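Local coordinates for Esterase/lipase-like protein (Caldicellulosiruptor lactoaceticus 6A, PDB 6A6O) that hydrolyses acetyl esters and beta-1,4-xylosides as a bifunctional enzyme, probably on an alpha/beta-hydrolase scaffold with a serine nucleophile, at residues C56-P61 against S86-N91; G63-R68 against L90-Q95. All blocks are in the same frame, centred on the assembly; numbering follows the deposited sequence.

Contact 1 of 2, residues C56-P61 against S86-N91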
loop_
_atom_site.group_PDB
_atom_site.type_symbol
_atom_site.label_atom_id
_atom_site.label_comp_id
_atom_site.label_asym_id
_atom_site.label_seq_id
_atom_site.Cartn_x
_atom_site.Cartn_y
_atom_site.Cartn_z
ATOM N N CYS A 56 2.581 12.725 -0.451
ATOM C CA CYS A 56 3.441 11.560 -0.306
ATOM C C CYS A 56 2.648 10.292 -0.593
ATOM O O CYS A 56 1.499 10.169 -0.169
ATOM C CB CYS A 56 4.033 11.497 1.115
ATOM S SG CYS A 56 4.817 9.959 1.546
ATOM N N ILE A 57 3.259 9.357 -1.320
ATOM C CA ILE A 57 2.700 8.022 -1.517
ATOM C C ILE A 57 3.719 6.998 -1.036
ATOM O O ILE A 57 4.887 7.038 -1.442
ATOM C CB ILE A 57 2.345 7.758 -2.991
ATOM C CG1 ILE A 57 1.137 8.607 -3.426
ATOM C CG2 ILE A 57 2.092 6.273 -3.207
ATOM C CD1 ILE A 57 -0.209 8.098 -2.868
ATOM N N ILE A 58 3.281 6.072 -0.188
ATOM C CA ILE A 58 4.105 4.927 0.186
ATOM C C ILE A 58 3.711 3.764 -0.706
ATOM O O ILE A 58 2.533 3.382 -0.754
ATOM C CB ILE A 58 3.930 4.557 1.669
ATOM C CG1 ILE A 58 4.154 5.782 2.558
ATOM C CG2 ILE A 58 4.886 3.419 2.041
ATOM C CD1 ILE A 58 3.774 5.534 4.024
ATOM N N VAL A 59 4.692 3.197 -1.398
ATOM C CA VAL A 59 4.468 2.141 -2.375
ATOM C C VAL A 59 4.645 0.789 -1.700
ATOM O O VAL A 59 5.681 0.533 -1.071
ATOM C CB VAL A 59 5.415 2.283 -3.572
ATOM C CG1 VAL A 59 5.233 1.086 -4.515
ATOM C CG2 VAL A 59 5.163 3.598 -4.279
ATOM N N PHE A 60 3.625 -0.077 -1.822
ATOM C CA PHE A 60 3.660 -1.439 -1.299
ATOM C C PHE A 60 3.871 -2.387 -2.475
ATOM O O PHE A 60 2.903 -2.695 -3.192
ATOM C CB PHE A 60 2.353 -1.801 -0.575
ATOM C CG PHE A 60 2.049 -1.013 0.676
ATOM C CD1 PHE A 60 2.783 0.098 1.062
ATOM C CD2 PHE A 60 0.989 -1.413 1.474
ATOM C CE1 PHE A 60 2.469 0.789 2.212
ATOM C CE2 PHE A 60 0.665 -0.728 2.637
ATOM C CZ PHE A 60 1.397 0.379 3.006
ATOM N N PRO A 61 5.075 -2.899 -2.711
ATOM C CA PRO A 61 5.272 -3.827 -3.828
ATOM C C PRO A 61 4.557 -5.148 -3.580
ATOM O O PRO A 61 4.267 -5.523 -2.443
ATOM C CB PRO A 61 6.798 -4.020 -3.869
ATOM C CG PRO A 61 7.232 -3.755 -2.466
ATOM C CD PRO A 61 6.304 -2.717 -1.910
ATOM N N SER A 86 6.296 13.048 -3.347
ATOM C CA SER A 86 7.374 12.372 -2.640
ATOM C C SER A 86 6.946 10.947 -2.346
ATOM O O SER A 86 5.772 10.692 -2.074
ATOM C CB SER A 86 7.706 13.091 -1.336
ATOM O OG SER A 86 8.545 14.206 -1.559
ATOM N N ALA A 87 7.890 10.013 -2.400
ATOM C CA ALA A 87 7.506 8.612 -2.334
ATOM C C ALA A 87 8.452 7.833 -1.440
ATOM O O ALA A 87 9.578 8.258 -1.160
ATOM C CB ALA A 87 7.469 7.971 -3.727
ATOM N N PHE A 88 7.960 6.679 -0.989
ATOM C CA PHE A 88 8.745 5.683 -0.278
ATOM C C PHE A 88 8.368 4.315 -0.819
ATOM O O PHE A 88 7.245 4.113 -1.297
ATOM C CB PHE A 88 8.486 5.641 1.243
ATOM C CG PHE A 88 8.730 6.931 1.971
ATOM C CD1 PHE A 88 7.805 7.967 1.917
ATOM C CD2 PHE A 88 9.862 7.082 2.766
ATOM C CE1 PHE A 88 8.022 9.150 2.613
ATOM C CE2 PHE A 88 10.080 8.261 3.474
ATOM C CZ PHE A 88 9.163 9.292 3.395
ATOM N N VAL A 89 9.300 3.373 -0.715
ATOM C CA VAL A 89 9.014 1.945 -0.866
ATOM C C VAL A 89 8.936 1.329 0.526
ATOM O O VAL A 89 9.875 1.466 1.324
ATOM C CB VAL A 89 10.093 1.240 -1.710
ATOM C CG1 VAL A 89 9.938 -0.294 -1.630
ATOM C CG2 VAL A 89 10.060 1.714 -3.174
ATOM N N LEU A 90 7.825 0.645 0.836
ATOM C CA LEU A 90 7.729 -0.098 2.092
ATOM C C LEU A 90 8.236 -1.518 1.872
ATOM O O LEU A 90 7.623 -2.306 1.136
ATOM C CB LEU A 90 6.303 -0.129 2.636
ATOM C CG LEU A 90 6.183 -1.047 3.866
ATOM C CD1 LEU A 90 6.980 -0.494 5.083
ATOM C CD2 LEU A 90 4.717 -1.225 4.231
ATOM N N ASN A 91 9.346 -1.858 2.528
ATOM C CA ASN A 91 9.855 -3.222 2.505
ATOM C C ASN A 91 9.348 -3.905 3.767
ATOM O O ASN A 91 10.010 -3.929 4.805
ATOM C CB ASN A 91 11.371 -3.239 2.372
ATOM C CG ASN A 91 11.807 -2.960 0.956
ATOM O OD1 ASN A 91 11.244 -3.511 0.008
ATOM N ND2 ASN A 91 12.803 -2.089 0.796
#
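Four backbone hydrogen bonds, donated in turn by I57, F88, V59 and L90, tie strand 56-60 to strand 86-91 in parallel register. The straightest is L90 N to V59 O, 2.9 Å with 175° at the hydrogen; V59 N to F88 O is the shortest at 2.7 Å. CA-H...O contacts lie between them, among them A87 CA to I57 O at 3.2 Å. The two strands are joined through helix 74-82 in a beta-alpha-beta crossover and lie side by side in the central sheet, an arrangement consistent with the alpha/beta-hydrolase fold.

Side-chain contacts between the strands are concentrated on the face of C56, I58 and F88, where I58 and F88 rest on V113 of helix 101-115. The sulfur of C56 swings anti to its own backbone N (chi1 167°) and meets F88 edge-on, SG lying 3.5 Å from CE1 and 85° off the ring normal. Further along, L90 CD2 sits over a face of the F60 ring, 3.9 Å from its centroid, in a CH-pi contact, while I58 CG2 reaches L90 CB at 3.9 Å. Helix 74-82 covers the other face, V59 touching L80 and V89 touching C77.

Contact 2 of 2, residues G63-R68 against L90-Q95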
loop_
_atom_site.group_PDB
_atom_site.type_symbol
_atom_site.label_atom_id
_atom_site.label_comp_id
_atom_site.label_asym_id
_atom_site.label_seq_id
_atom_site.Cartn_x
_atom_site.Cartn_y
_atom_site.Cartn_z
ATOM N N GLY A 63 4.296 -9.518 -4.664
ATOM C CA GLY A 63 5.180 -10.657 -4.453
ATOM C C GLY A 63 4.603 -11.789 -3.620
ATOM O O GLY A 63 5.354 -12.590 -3.051
ATOM N N GLY A 64 3.273 -11.873 -3.542
ATOM C CA GLY A 64 2.614 -13.015 -2.929
ATOM C C GLY A 64 2.930 -13.263 -1.473
ATOM O O GLY A 64 2.728 -14.381 -0.989
ATOM N N TYR A 65 3.415 -12.252 -0.755
ATOM C CA TYR A 65 3.860 -12.364 0.632
ATOM C C TYR A 65 5.034 -13.328 0.788
ATOM O O TYR A 65 5.264 -13.856 1.876
ATOM C CB TYR A 65 2.708 -12.760 1.569
ATOM C CG TYR A 65 1.707 -11.642 1.787
ATOM C CD1 TYR A 65 2.081 -10.467 2.433
ATOM C CD2 TYR A 65 0.391 -11.761 1.345
ATOM C CE1 TYR A 65 1.163 -9.439 2.641
ATOM C CE2 TYR A 65 -0.523 -10.746 1.540
ATOM C CZ TYR A 65 -0.150 -9.595 2.193
ATOM O OH TYR A 65 -1.076 -8.576 2.397
ATOM N N THR A 66 5.786 -13.577 -0.285
ATOM C CA THR A 66 7.027 -14.343 -0.189
ATOM C C THR A 66 8.252 -13.536 -0.578
ATOM O O THR A 66 9.371 -13.949 -0.266
ATOM C CB THR A 66 6.974 -15.601 -1.074
ATOM O OG1 THR A 66 6.810 -15.225 -2.448
ATOM C CG2 THR A 66 5.818 -16.506 -0.667
ATOM N N HIS A 67 8.074 -12.418 -1.262
ATOM C CA HIS A 67 9.166 -11.551 -1.670
ATOM C C HIS A 67 8.542 -10.210 -2.016
ATOM O O HIS A 67 7.325 -10.024 -1.896
ATOM C CB HIS A 67 9.938 -12.140 -2.855
ATOM C CG HIS A 67 9.102 -12.315 -4.085
ATOM N ND1 HIS A 67 8.121 -13.277 -4.187
ATOM C CD2 HIS A 67 9.071 -11.623 -5.248
ATOM C CE1 HIS A 67 7.532 -13.179 -5.365
ATOM N NE2 HIS A 67 8.094 -12.187 -6.030
ATOM N N ARG A 68 9.374 -9.270 -2.446
ATOM C CA ARG A 68 8.880 -7.958 -2.842
ATOM C C ARG A 68 9.443 -7.630 -4.214
ATOM O O ARG A 68 10.665 -7.582 -4.390
ATOM C CB ARG A 68 9.243 -6.900 -1.797
ATOM C CG ARG A 68 8.474 -7.103 -0.476
ATOM C CD ARG A 68 8.950 -6.172 0.619
ATOM N NE ARG A 68 10.411 -6.160 0.662
ATOM C CZ ARG A 68 11.147 -7.013 1.366
ATOM N NH1 ARG A 68 10.563 -7.931 2.129
ATOM N NH2 ARG A 68 12.471 -6.943 1.315
ATOM N N LEU A 90 7.825 0.645 0.836
ATOM C CA LEU A 90 7.729 -0.098 2.092
ATOM C C LEU A 90 8.236 -1.518 1.872
ATOM O O LEU A 90 7.623 -2.306 1.136
ATOM C CB LEU A 90 6.303 -0.129 2.636
ATOM C CG LEU A 90 6.183 -1.047 3.866
ATOM C CD1 LEU A 90 6.980 -0.494 5.083
ATOM C CD2 LEU A 90 4.717 -1.225 4.231
ATOM N N ASN A 91 9.346 -1.858 2.528
ATOM C CA ASN A 91 9.855 -3.222 2.505
ATOM C C ASN A 91 9.348 -3.905 3.767
ATOM O O ASN A 91 10.010 -3.929 4.805
ATOM C CB ASN A 91 11.371 -3.239 2.372
ATOM C CG ASN A 91 11.807 -2.960 0.956
ATOM O OD1 ASN A 91 11.244 -3.511 0.008
ATOM N ND2 ASN A 91 12.803 -2.089 0.796
ATOM N N TYR A 92 8.137 -4.443 3.667
ATOM C CA TYR A 92 7.468 -5.117 4.761
ATOM C C TYR A 92 7.905 -6.576 4.843
ATOM O O TYR A 92 8.421 -7.156 3.884
ATOM C CB TYR A 92 5.955 -5.040 4.561
ATOM C CG TYR A 92 5.485 -5.572 3.217
ATOM C CD1 TYR A 92 5.137 -6.916 3.058
ATOM C CD2 TYR A 92 5.356 -4.728 2.116
ATOM C CE1 TYR A 92 4.683 -7.412 1.832
ATOM C CE2 TYR A 92 4.888 -5.217 0.882
ATOM C CZ TYR A 92 4.569 -6.562 0.751
ATOM O OH TYR A 92 4.131 -7.075 -0.460
ATOM N N ARG A 93 7.647 -7.180 6.000
ATOM C CA ARG A 93 8.045 -8.564 6.224
ATOM C C ARG A 93 7.235 -9.525 5.361
ATOM O O ARG A 93 6.048 -9.302 5.082
ATOM C CB ARG A 93 7.877 -8.924 7.695
ATOM C CG ARG A 93 9.053 -8.482 8.555
ATOM C CD ARG A 93 8.783 -8.710 10.029
ATOM N NE ARG A 93 7.919 -7.690 10.606
ATOM C CZ ARG A 93 7.516 -7.692 11.869
ATOM N NH1 ARG A 93 7.895 -8.679 12.680
ATOM N NH2 ARG A 93 6.732 -6.726 12.322
ATOM N N VAL A 94 7.889 -10.616 4.955
ATOM C CA VAL A 94 7.295 -11.660 4.140
ATOM C C VAL A 94 7.649 -13.019 4.747
ATOM O O VAL A 94 8.300 -13.100 5.785
ATOM C CB VAL A 94 7.747 -11.577 2.668
ATOM C CG1 VAL A 94 7.232 -10.297 2.025
ATOM C CG2 VAL A 94 9.279 -11.656 2.559
ATOM N N GLN A 95 7.212 -14.080 4.069
ATOM C CA GLN A 95 7.463 -15.453 4.489
ATOM C C GLN A 95 8.934 -15.630 4.867
ATOM O O GLN A 95 9.815 -15.176 4.131
ATOM C CB GLN A 95 7.092 -16.404 3.350
ATOM C CG GLN A 95 6.960 -17.867 3.725
ATOM C CD GLN A 95 6.489 -18.711 2.556
ATOM O OE1 GLN A 95 7.201 -18.866 1.560
ATOM N NE2 GLN A 95 5.281 -19.246 2.663
HETATM O O HOH W 1 4.688 -9.699 -1.168
HETATM O O HOH W 2 13.351 -5.724 -1.296
#
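R68 runs antiparallel to Y92 across its ring, so that the aliphatic part of the arginine, not its charged end, lies on the tyrosine. R68 CD stands over the centre of the Y92 ring, 4.2 Å from the centroid and 11° off the normal, a CH-pi contact; the guanidinium plane is turned 70° from the ring. A bend at chi3 (-46°) turns the guanidinium toward N91 and the chain after it: NE donates to the side-chain OD1 of N91 at 2.9 Å, tilted out of the amide's carbonyl plane, and NH1 makes a weak bond to the backbone O of Y92. N91 stands roughly perpendicular to the arginine, its CB over one face of the guanidinium.

Y65 is likewise nearly perpendicular to Y92, CD1 coming within 4.1 Å of Y92 CE1. One water bridges Y65 N, H67 O and Y92 OH, a hydroxyl that also hydrogen-bonds to P61 O. V94 packs against the backbone of 65-67, CB being 3.5 Å from Y65 O, the carbonyl that accepts the bond from Q95 N (2.9 Å).

Along the chain the 63-68 loop follows strand 54-60 and precedes helix 74-82; it packs on the chain leaving strand 86-91. Y65 and Q95 touch helix 182-189, Y92 and R93 touch helix 101-115, and N91 borders strand 42-46.

In the fold
Contact 1 is wholly buried, its centre about 7 Å from the centre of the chain, whereas contact 2, its centre about 12 Å from that point, is only partly buried and includes exposed residues. Both use strand 86-91; their ranges overlap at L90 and N91, L90 working in contact 1 and N91 in contact 2. Chemistry follows place: a regular ladder with apolar packing within the sheet, then, at and beyond the end of strand 86-91, arginine, amide and water bonding. P61 O lies 2.5 Å from Y92 OH, a probable hydrogen bond joining the two. F60 and Y92 both touch the probable nucleophile elbow around S133, so the F60 end of contact 1 and Y92 of contact 2 probably lie near the esterase centre.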